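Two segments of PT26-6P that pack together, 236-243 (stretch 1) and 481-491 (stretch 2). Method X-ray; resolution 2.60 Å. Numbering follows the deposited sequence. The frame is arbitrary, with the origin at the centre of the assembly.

Stretch 1, residues 236-243: GSLPIKFL
Stretch 2, residues 481-491: AKKHEMAGDYY

A loop running into a 3-10 segment (240-243) packs on a continuous α-helix (481-491), burying 287 Å² summed over both stretches; the nearest CA atoms are those of Pro-239 and Met-486, 6.2 Å apart. The stretch opens with Gly-236 (66/-140), whose positive phi favours glycine; Ser-237 to Pro-239 are extended (-142/145, -59/156, -55/152), and Phe-242 N to Pro-239 O (3.1 Å) closes the turn. Helix residues stay near -60/-45 with i to i-4 bonds.

One hydrogen bond crosses: Tyr-490 OH donates to Ser-237 O at 2.6 Å, the acceptor lying at the ring edge. Tyr-490 (chi1 -79°, chi2 -51°) leaves sideways but its end comes nearer, joining an apolar ring to a hydroxyl that satisfies this carbonyl. Pro-239 CD sits 3.1 Å from Tyr-490 OH. Ser-237 (t) turns OG to Leu-238 O (2.9 Å).

Pro-239 (C-gamma exo), Met-486 and Tyr-490 are buried and lose most surface here (57, 61, 63 Å²). Pro-239 CG lies 3.7 Å from Met-486 CG and 4.1 Å from Tyr-490 CZ. Selenomethionine Met-486 (m, t, t) is long enough to bring CE within 4.1 Å of Lys-241 CG and 4.4 Å of Phe-242 CE1 (Phe-242 m, sideways).

CB points toward the other stretch in Pro-239, Met-486, Lys-241 and Lys-482. Lys-241 NZ and Lys-482 NZ, like charges 4.2 Å apart, are hydrogen-bonded elsewhere in the structure; Lys-482 is all t, Lys-241 bent (73°, 135°, -133°, 153°).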

# COMPACT_ATOMS: atom_id res chain seq x y z
N GLY A 236 -9.87 -10.23 5.90
CA GLY A 236 -11.12 -10.94 5.77
C GLY A 236 -12.26 -10.41 6.63
O GLY A 236 -12.45 -9.21 6.77
N SER A 237 -13.04 -11.32 7.19
CA SER A 237 -14.26 -10.94 7.87
C SER A 237 -14.44 -11.81 9.08
O SER A 237 -14.06 -12.98 9.07
CB SER A 237 -15.44 -11.17 6.94
OG SER A 237 -16.67 -10.96 7.59
N LEU A 238 -14.99 -11.24 10.15
CA LEU A 238 -15.40 -12.08 11.25
C LEU A 238 -16.43 -13.10 10.74
O LEU A 238 -17.09 -12.86 9.73
CB LEU A 238 -16.01 -11.21 12.36
CG LEU A 238 -15.01 -10.49 13.26
CD1 LEU A 238 -15.73 -9.46 14.11
CD2 LEU A 238 -14.20 -11.48 14.13
N PRO A 239 -16.56 -14.23 11.42
CA PRO A 239 -17.59 -15.19 11.05
C PRO A 239 -19.00 -14.58 11.02
O PRO A 239 -19.27 -13.63 11.74
CB PRO A 239 -17.49 -16.23 12.17
CG PRO A 239 -16.03 -16.21 12.55
CD PRO A 239 -15.66 -14.75 12.46
N ILE A 240 -19.88 -15.13 10.20
CA ILE A 240 -21.21 -14.53 10.00
C ILE A 240 -22.05 -14.38 11.26
O ILE A 240 -22.99 -13.59 11.29
CB ILE A 240 -22.04 -15.28 8.92
CG1 ILE A 240 -22.34 -16.70 9.39
CG2 ILE A 240 -21.32 -15.25 7.59
CD1 ILE A 240 -23.17 -17.51 8.42
N LYS A 241 -21.74 -15.14 12.31
CA LYS A 241 -22.54 -15.00 13.52
C LYS A 241 -22.53 -13.57 14.04
O LYS A 241 -23.45 -13.16 14.74
CB LYS A 241 -22.12 -15.98 14.63
CG LYS A 241 -20.82 -15.64 15.30
CD LYS A 241 -20.94 -15.77 16.80
CE LYS A 241 -20.35 -14.56 17.48
NZ LYS A 241 -20.97 -14.32 18.80
N PHE A 242 -21.51 -12.80 13.67
CA PHE A 242 -21.33 -11.47 14.24
C PHE A 242 -22.27 -10.45 13.63
O PHE A 242 -22.20 -9.28 13.97
CB PHE A 242 -19.88 -11.01 14.13
CG PHE A 242 -18.96 -11.69 15.11
CD1 PHE A 242 -18.21 -12.79 14.74
CD2 PHE A 242 -18.85 -11.22 16.41
CE1 PHE A 242 -17.37 -13.42 15.63
CE2 PHE A 242 -18.01 -11.86 17.33
CZ PHE A 242 -17.26 -12.95 16.93
N LEU A 243 -23.15 -10.90 12.76
CA LEU A 243 -24.16 -10.04 12.16
C LEU A 243 -25.26 -9.69 13.16
O LEU A 243 -25.80 -8.60 13.13
CB LEU A 243 -24.78 -10.70 10.93
CG LEU A 243 -24.10 -10.48 9.58
CD1 LEU A 243 -24.86 -11.22 8.49
CD2 LEU A 243 -23.99 -8.99 9.27
N ALA A 481 -15.01 -26.52 19.43
CA ALA A 481 -15.98 -26.92 18.44
C ALA A 481 -16.54 -25.71 17.65
O ALA A 481 -16.75 -25.78 16.44
CB ALA A 481 -17.11 -27.71 19.09
N LYS A 482 -16.75 -24.60 18.34
CA LYS A 482 -17.26 -23.40 17.69
C LYS A 482 -16.30 -22.82 16.64
O LYS A 482 -16.69 -22.53 15.49
CB LYS A 482 -17.56 -22.35 18.74
CG LYS A 482 -18.59 -21.35 18.31
CD LYS A 482 -18.76 -20.32 19.38
CE LYS A 482 -19.77 -19.27 19.00
NZ LYS A 482 -19.60 -18.13 19.96
N LYS A 483 -15.04 -22.66 17.04
CA LYS A 483 -14.01 -22.12 16.15
C LYS A 483 -13.70 -23.07 15.00
O LYS A 483 -13.40 -22.62 13.89
CB LYS A 483 -12.72 -21.84 16.90
CG LYS A 483 -12.92 -21.25 18.26
CD LYS A 483 -13.61 -19.92 18.26
CE LYS A 483 -13.13 -19.11 19.47
NZ LYS A 483 -14.24 -18.51 20.26
N HIS A 484 -13.74 -24.37 15.27
CA HIS A 484 -13.60 -25.35 14.19
C HIS A 484 -14.70 -25.16 13.16
O HIS A 484 -14.44 -25.19 11.97
CB HIS A 484 -13.57 -26.81 14.69
CG HIS A 484 -12.24 -27.26 15.21
ND1 HIS A 484 -11.06 -27.05 14.52
CD2 HIS A 484 -11.90 -27.92 16.34
CE1 HIS A 484 -10.05 -27.55 15.21
NE2 HIS A 484 -10.53 -28.08 16.33
N GLU A 485 -15.94 -24.94 13.60
CA GLU A 485 -17.01 -24.71 12.64
C GLU A 485 -16.78 -23.43 11.83
O GLU A 485 -17.09 -23.38 10.63
CB GLU A 485 -18.40 -24.67 13.27
CG GLU A 485 -19.48 -24.81 12.20
CD GLU A 485 -20.83 -24.17 12.54
OE1 GLU A 485 -21.04 -23.76 13.70
OE2 GLU A 485 -21.69 -24.08 11.62
N MSE A 486 -16.24 -22.42 12.50
CA MSE A 486 -15.93 -21.14 11.86
C MSE A 486 -14.84 -21.31 10.80
O MSE A 486 -14.93 -20.76 9.69
CB MSE A 486 -15.48 -20.15 12.92
CG MSE A 486 -16.62 -19.64 13.81
SE MSE A 486 -15.88 -18.79 15.42
CE MSE A 486 -17.41 -17.78 16.09
N ALA A 487 -13.81 -22.09 11.16
CA ALA A 487 -12.73 -22.45 10.25
C ALA A 487 -13.25 -23.18 9.02
O ALA A 487 -12.96 -22.81 7.88
CB ALA A 487 -11.74 -23.30 10.99
N GLY A 488 -14.06 -24.21 9.23
CA GLY A 488 -14.68 -24.94 8.15
C GLY A 488 -15.52 -24.03 7.28
O GLY A 488 -15.50 -24.15 6.05
N ASP A 489 -16.26 -23.12 7.91
CA ASP A 489 -17.06 -22.15 7.15
C ASP A 489 -16.18 -21.30 6.23
O ASP A 489 -16.54 -21.02 5.08
CB ASP A 489 -17.90 -21.27 8.07
CG ASP A 489 -19.08 -22.04 8.66
OD1 ASP A 489 -19.47 -23.09 8.09
OD2 ASP A 489 -19.63 -21.60 9.70
N TYR A 490 -15.00 -20.92 6.73
CA TYR A 490 -14.07 -20.14 5.92
C TYR A 490 -13.62 -20.97 4.73
O TYR A 490 -13.70 -20.51 3.59
CB TYR A 490 -12.84 -19.72 6.74
CG TYR A 490 -13.05 -18.53 7.67
CD1 TYR A 490 -13.61 -17.35 7.20
CD2 TYR A 490 -12.69 -18.60 9.01
CE1 TYR A 490 -13.80 -16.24 8.05
CE2 TYR A 490 -12.86 -17.51 9.87
CZ TYR A 490 -13.42 -16.33 9.37
OH TYR A 490 -13.60 -15.27 10.22
N TYR A 491 -13.15 -22.19 5.01
CA TYR A 491 -12.64 -23.09 3.97
C TYR A 491 -13.62 -23.27 2.84
O TYR A 491 -13.25 -23.31 1.66
CB TYR A 491 -12.27 -24.46 4.55
CG TYR A 491 -10.84 -24.51 5.05
CD1 TYR A 491 -10.55 -24.99 6.30
CD2 TYR A 491 -9.79 -24.06 4.25
CE1 TYR A 491 -9.26 -25.04 6.76
CE2 TYR A 491 -8.49 -24.10 4.70
CZ TYR A 491 -8.24 -24.59 5.96
OH TYR A 491 -6.95 -24.63 6.44